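Side-chain contacts in rhino (Drosophila simulans, PDB 5XYW), which is an HP1-family chromatin protein, probably of the germline piRNA pathway, whose chromo shadow domain pairs with a second copy of itself and also meets another protein: residues L14-V19 with P53-E58; L28-T33 with K46-A51. One frame throughout, in Å; residues are numbered along the deposited sequence.

In the fold
Both contacts lie in the chromo shadow domain, and each lays a helix against the same three-stranded antiparallel sheet. Contact 1 joins strand 16-24 to helix 53-61, contact 2 strand 28-34 to helix 45-51, and their centres are about 8 Å apart. Along the chain contact 2 is nested within the loop that contact 1 closes. The two strands are sheet neighbours, joined by probable hydrogen bonds from Asp17 N to Thr33 O (3.0 Å) and from Thr33 N to Lys18 O (3.2 Å), while the two helices follow one another. Together they make one small core. The same helices reach the second subunit, as in the dimers formed by chromo shadow domains of HP1 relatives.

Contact 1 of 2, residues L14-V19 with P53-E58; sequences LELDKV and PLQVIE
The backbone of strand 16-24, carrying Leu16 and Val19, approaches that of helix 53-61, carrying their partner Gln55, most closely between Val19 CA and Val56 CA, 7.4 Å apart. Within the helix Glu58 N bonds to Leu54 O at 3.0 Å. The buried surface is small, 148 Å² over both sides, and Gln55 contributes the largest share. CD2 of Leu16 touches CG of Gln55 at 3.9 Å, the two side chains crossing at about a right angle. On Val19 the branch that matters is CG2, which lies 4.2 Å from the same Gln55 CG; here the side chains run past each other in opposite directions. With the valine's chi1 at -180°, CG1 is anti to the backbone N and CG2 beside it, turned to Gln55. With its CG anti to the backbone N (chi1 177°), Gln55 carries this methylene out to both strand residues; the chain bends only beyond it, at chi2. Leu16 and Val19 are three positions apart, yet their CB atoms both point to the helix. The reason is a classic beta bulge: Asp17 and Lys18 both stand opposite Thr33 of strand 28-34, and the extra residue shifts the alternation of strand 16-24. Lys18 N also bonds to OG1 of Thr33, while the CB atoms of Asp17 and Lys18 point away from the helix. In the chromo shadow domain helix 53-61 packs on the three-stranded antiparallel sheet, and Leu16 also packs on Val32 and Ile48. Val56, whose CB points away from strand 16-19, packs instead on Ile48 and on Phe60 of the second subunit.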
# COMPACT_ATOMS: atom_id res chain seq x y z
N LEU A 14 6.24 -12.69 -15.83
CA LEU A 14 5.60 -13.95 -15.50
C LEU A 14 4.14 -13.67 -15.16
O LEU A 14 3.72 -12.51 -15.12
CB LEU A 14 6.31 -14.64 -14.32
CG LEU A 14 7.84 -14.78 -14.36
CD1 LEU A 14 8.35 -15.54 -13.15
CD2 LEU A 14 8.30 -15.47 -15.62
N GLU A 15 3.36 -14.72 -14.95
CA GLU A 15 1.98 -14.54 -14.50
C GLU A 15 1.95 -14.53 -12.99
O GLU A 15 2.61 -15.35 -12.35
CB GLU A 15 1.08 -15.65 -15.04
CG GLU A 15 0.78 -15.54 -16.52
CD GLU A 15 -0.01 -16.74 -17.03
OE1 GLU A 15 -0.22 -17.70 -16.24
OE2 GLU A 15 -0.41 -16.72 -18.21
N LEU A 16 1.19 -13.58 -12.43
CA LEU A 16 0.98 -13.49 -10.99
C LEU A 16 0.52 -14.84 -10.39
O LEU A 16 -0.41 -15.47 -10.91
CB LEU A 16 -0.07 -12.41 -10.67
CG LEU A 16 -0.30 -12.06 -9.19
CD1 LEU A 16 1.02 -11.69 -8.50
CD2 LEU A 16 -1.32 -10.94 -9.02
N ASP A 17 1.20 -15.29 -9.34
CA ASP A 17 0.69 -16.44 -8.61
C ASP A 17 -0.15 -15.95 -7.42
O ASP A 17 -1.37 -15.91 -7.49
CB ASP A 17 1.82 -17.34 -8.15
CG ASP A 17 1.31 -18.59 -7.47
OD1 ASP A 17 0.15 -18.96 -7.72
OD2 ASP A 17 2.07 -19.21 -6.69
N LYS A 18 0.51 -15.54 -6.34
CA LYS A 18 -0.25 -15.00 -5.22
C LYS A 18 0.09 -13.55 -4.87
O LYS A 18 1.05 -12.96 -5.39
CB LYS A 18 -0.04 -15.87 -3.99
CG LYS A 18 -0.38 -17.33 -4.23
CD LYS A 18 -0.25 -18.15 -2.96
CE LYS A 18 -0.73 -19.58 -3.16
NZ LYS A 18 -0.69 -20.34 -1.88
N VAL A 19 -0.76 -12.97 -4.03
CA VAL A 19 -0.44 -11.75 -3.32
C VAL A 19 -0.33 -12.14 -1.87
O VAL A 19 -1.34 -12.37 -1.22
CB VAL A 19 -1.49 -10.65 -3.46
CG1 VAL A 19 -1.05 -9.42 -2.68
CG2 VAL A 19 -1.72 -10.32 -4.92
N PRO A 53 -5.82 -6.19 -12.00
CA PRO A 53 -6.72 -5.41 -11.16
C PRO A 53 -7.72 -6.24 -10.35
O PRO A 53 -8.39 -5.67 -9.50
CB PRO A 53 -7.47 -4.53 -12.16
CG PRO A 53 -6.71 -4.62 -13.43
CD PRO A 53 -6.07 -5.96 -13.43
N LEU A 54 -7.83 -7.54 -10.58
CA LEU A 54 -8.88 -8.31 -9.91
C LEU A 54 -8.36 -9.10 -8.72
O LEU A 54 -8.97 -9.08 -7.64
CB LEU A 54 -9.57 -9.25 -10.90
CG LEU A 54 -10.77 -9.96 -10.28
CD1 LEU A 54 -11.97 -9.08 -10.39
CD2 LEU A 54 -11.01 -11.30 -10.91
N GLN A 55 -7.24 -9.80 -8.91
CA GLN A 55 -6.62 -10.53 -7.81
C GLN A 55 -6.16 -9.55 -6.68
O GLN A 55 -6.10 -9.94 -5.50
CB GLN A 55 -5.45 -11.38 -8.35
CG GLN A 55 -4.63 -12.15 -7.29
CD GLN A 55 -5.47 -12.72 -6.16
OE1 GLN A 55 -6.55 -13.28 -6.39
NE2 GLN A 55 -4.99 -12.56 -4.92
N VAL A 56 -5.90 -8.30 -7.03
CA VAL A 56 -5.63 -7.27 -6.03
C VAL A 56 -6.81 -7.04 -5.10
O VAL A 56 -6.69 -7.17 -3.87
CB VAL A 56 -5.29 -5.91 -6.66
CG1 VAL A 56 -5.37 -4.82 -5.62
CG2 VAL A 56 -3.91 -5.94 -7.31
N ILE A 57 -7.95 -6.67 -5.70
CA ILE A 57 -9.16 -6.37 -4.94
C ILE A 57 -9.54 -7.57 -4.14
O ILE A 57 -9.93 -7.45 -3.00
CB ILE A 57 -10.34 -5.97 -5.81
CG1 ILE A 57 -10.02 -4.71 -6.61
CG2 ILE A 57 -11.56 -5.68 -4.96
CD1 ILE A 57 -11.27 -3.91 -6.97
N GLU A 58 -9.41 -8.74 -4.74
CA GLU A 58 -9.56 -9.97 -3.98
C GLU A 58 -8.69 -9.93 -2.72
O GLU A 58 -9.18 -10.17 -1.62
CB GLU A 58 -9.21 -11.18 -4.84
CG GLU A 58 -10.20 -11.45 -5.97
CD GLU A 58 -9.78 -12.62 -6.84
OE1 GLU A 58 -9.53 -13.71 -6.29
OE2 GLU A 58 -9.69 -12.44 -8.07

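Contact 2 of 2, residues L28-T33 with K46-A51; sequences LFLFVT and KYIREA
Leu30 and Val32, alternate residues of strand 28-34, receive Ile48 of helix 45-51 on one face of the chromo shadow domain's antiparallel sheet. Ile48 meets them with separate branches. Its CG2 lies 3.4 Å from CD1 and 4.0 Å from CG of Leu30, the two side chains meeting at a slant. Its other arm reaches along the strand, bringing CD1 to 4.2 Å from CG1 of Val32. The torsions account for this split: CG1 of Ile48 stands anti to the backbone N (chi1 -162°) and chi2 (87°) then carries CD1 toward Val32, while CG2 is left between N and the carbonyl carbon, facing the leucine. Leu30 meets it mainly with CD1; CG, beside the backbone N (chi1 -55°), comes second. All three residues are buried and the contact is wholly apolar, closing with 8.0 Å between Leu30 CA and Ile48 CA.

Further out, Leu28 and Leu30 pack on Phe60 of helix 53-61, and the backbone of Leu30 is bonded to Val43 of strand 40-44. From the helix, Arg49 reaches the second subunit, making a cation-pi contact with Phe59 of that chain. Phe29 and Phe31 belong to the other side of the strand, where they meet the chain of another protein. The helical turns that carry Ile48 are set by Glu50 N bonding to Lys46 O at 3.0 Å and Ala51 N to Tyr47 O, also at 3.0 Å.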
# COMPACT_ATOMS: atom_id res chain seq x y z
N LEU A 28 2.35 2.11 -1.73
CA LEU A 28 1.89 0.84 -1.22
C LEU A 28 2.64 -0.27 -1.95
O LEU A 28 2.81 -0.24 -3.17
CB LEU A 28 0.38 0.73 -1.42
CG LEU A 28 -0.39 -0.44 -0.85
CD1 LEU A 28 0.01 -0.77 0.58
CD2 LEU A 28 -1.85 -0.10 -0.92
N PHE A 29 3.14 -1.24 -1.20
CA PHE A 29 3.86 -2.35 -1.80
C PHE A 29 3.11 -3.63 -1.58
O PHE A 29 2.57 -3.87 -0.51
CB PHE A 29 5.27 -2.47 -1.22
CG PHE A 29 6.26 -1.61 -1.91
CD1 PHE A 29 6.78 -1.99 -3.14
CD2 PHE A 29 6.64 -0.40 -1.36
CE1 PHE A 29 7.69 -1.18 -3.79
CE2 PHE A 29 7.53 0.42 -2.00
CZ PHE A 29 8.07 0.03 -3.21
N LEU A 30 3.07 -4.45 -2.62
CA LEU A 30 2.50 -5.77 -2.50
C LEU A 30 3.63 -6.74 -2.63
O LEU A 30 4.48 -6.61 -3.51
CB LEU A 30 1.42 -6.06 -3.56
CG LEU A 30 0.23 -5.11 -3.68
CD1 LEU A 30 -0.85 -5.81 -4.44
CD2 LEU A 30 -0.30 -4.62 -2.33
N PHE A 31 3.62 -7.72 -1.75
CA PHE A 31 4.57 -8.79 -1.77
C PHE A 31 3.91 -10.01 -2.37
O PHE A 31 3.03 -10.65 -1.75
CB PHE A 31 5.10 -9.00 -0.36
CG PHE A 31 5.60 -7.73 0.25
CD1 PHE A 31 6.84 -7.20 -0.14
CD2 PHE A 31 4.83 -7.03 1.16
CE1 PHE A 31 7.31 -6.00 0.40
CE2 PHE A 31 5.30 -5.83 1.71
CZ PHE A 31 6.54 -5.32 1.32
N VAL A 32 4.33 -10.28 -3.61
CA VAL A 32 3.73 -11.27 -4.48
C VAL A 32 4.70 -12.35 -4.93
O VAL A 32 5.89 -12.12 -5.08
CB VAL A 32 3.16 -10.62 -5.75
CG1 VAL A 32 2.14 -9.54 -5.41
CG2 VAL A 32 4.27 -10.07 -6.60
N THR A 33 4.16 -13.55 -5.16
CA THR A 33 4.92 -14.60 -5.84
C THR A 33 4.48 -14.71 -7.28
O THR A 33 3.39 -14.24 -7.64
CB THR A 33 4.76 -15.96 -5.15
OG1 THR A 33 3.38 -16.34 -5.14
CG2 THR A 33 5.30 -15.90 -3.75
N LYS A 46 0.44 0.29 -7.70
CA LYS A 46 -0.06 0.86 -8.95
C LYS A 46 0.21 -0.06 -10.14
O LYS A 46 -0.68 -0.35 -10.95
CB LYS A 46 0.58 2.23 -9.15
CG LYS A 46 0.66 3.03 -7.85
CD LYS A 46 1.27 4.42 -8.03
CE LYS A 46 1.12 5.26 -6.76
NZ LYS A 46 1.88 6.55 -6.79
N TYR A 47 1.45 -0.54 -10.23
CA TYR A 47 1.84 -1.44 -11.31
C TYR A 47 0.97 -2.69 -11.31
O TYR A 47 0.31 -3.02 -12.31
CB TYR A 47 3.31 -1.85 -11.17
CG TYR A 47 4.34 -0.74 -11.31
CD1 TYR A 47 4.01 0.59 -11.13
CD2 TYR A 47 5.66 -1.04 -11.63
CE1 TYR A 47 4.95 1.60 -11.25
CE2 TYR A 47 6.62 -0.04 -11.76
CZ TYR A 47 6.26 1.28 -11.56
OH TYR A 47 7.19 2.29 -11.68
N ILE A 48 0.97 -3.38 -10.19
CA ILE A 48 0.28 -4.65 -10.06
C ILE A 48 -1.22 -4.46 -10.32
O ILE A 48 -1.87 -5.31 -10.91
CB ILE A 48 0.55 -5.27 -8.67
CG1 ILE A 48 0.23 -6.76 -8.64
CG2 ILE A 48 -0.17 -4.53 -7.57
CD1 ILE A 48 1.39 -7.61 -9.08
N ARG A 49 -1.74 -3.32 -9.91
CA ARG A 49 -3.16 -3.06 -9.92
C ARG A 49 -3.62 -2.70 -11.31
O ARG A 49 -4.78 -2.87 -11.63
CB ARG A 49 -3.53 -1.93 -8.96
CG ARG A 49 -3.32 -0.56 -9.57
CD ARG A 49 -3.71 0.57 -8.66
NE ARG A 49 -4.33 1.63 -9.45
CZ ARG A 49 -4.58 2.84 -8.99
NH1 ARG A 49 -4.26 3.15 -7.75
NH2 ARG A 49 -5.15 3.75 -9.78
N GLU A 50 -2.74 -2.17 -12.14
CA GLU A 50 -3.13 -2.04 -13.53
C GLU A 50 -3.02 -3.40 -14.18
O GLU A 50 -3.94 -3.85 -14.85
CB GLU A 50 -2.28 -1.00 -14.26
CG GLU A 50 -2.62 0.44 -13.91
CD GLU A 50 -1.57 1.42 -14.40
OE1 GLU A 50 -0.52 0.97 -14.91
OE2 GLU A 50 -1.78 2.64 -14.27
N ALA A 51 -1.91 -4.08 -13.94
CA ALA A 51 -1.66 -5.38 -14.57
C ALA A 51 -2.73 -6.44 -14.23
O ALA A 51 -3.32 -7.03 -15.14
CB ALA A 51 -0.28 -5.87 -14.19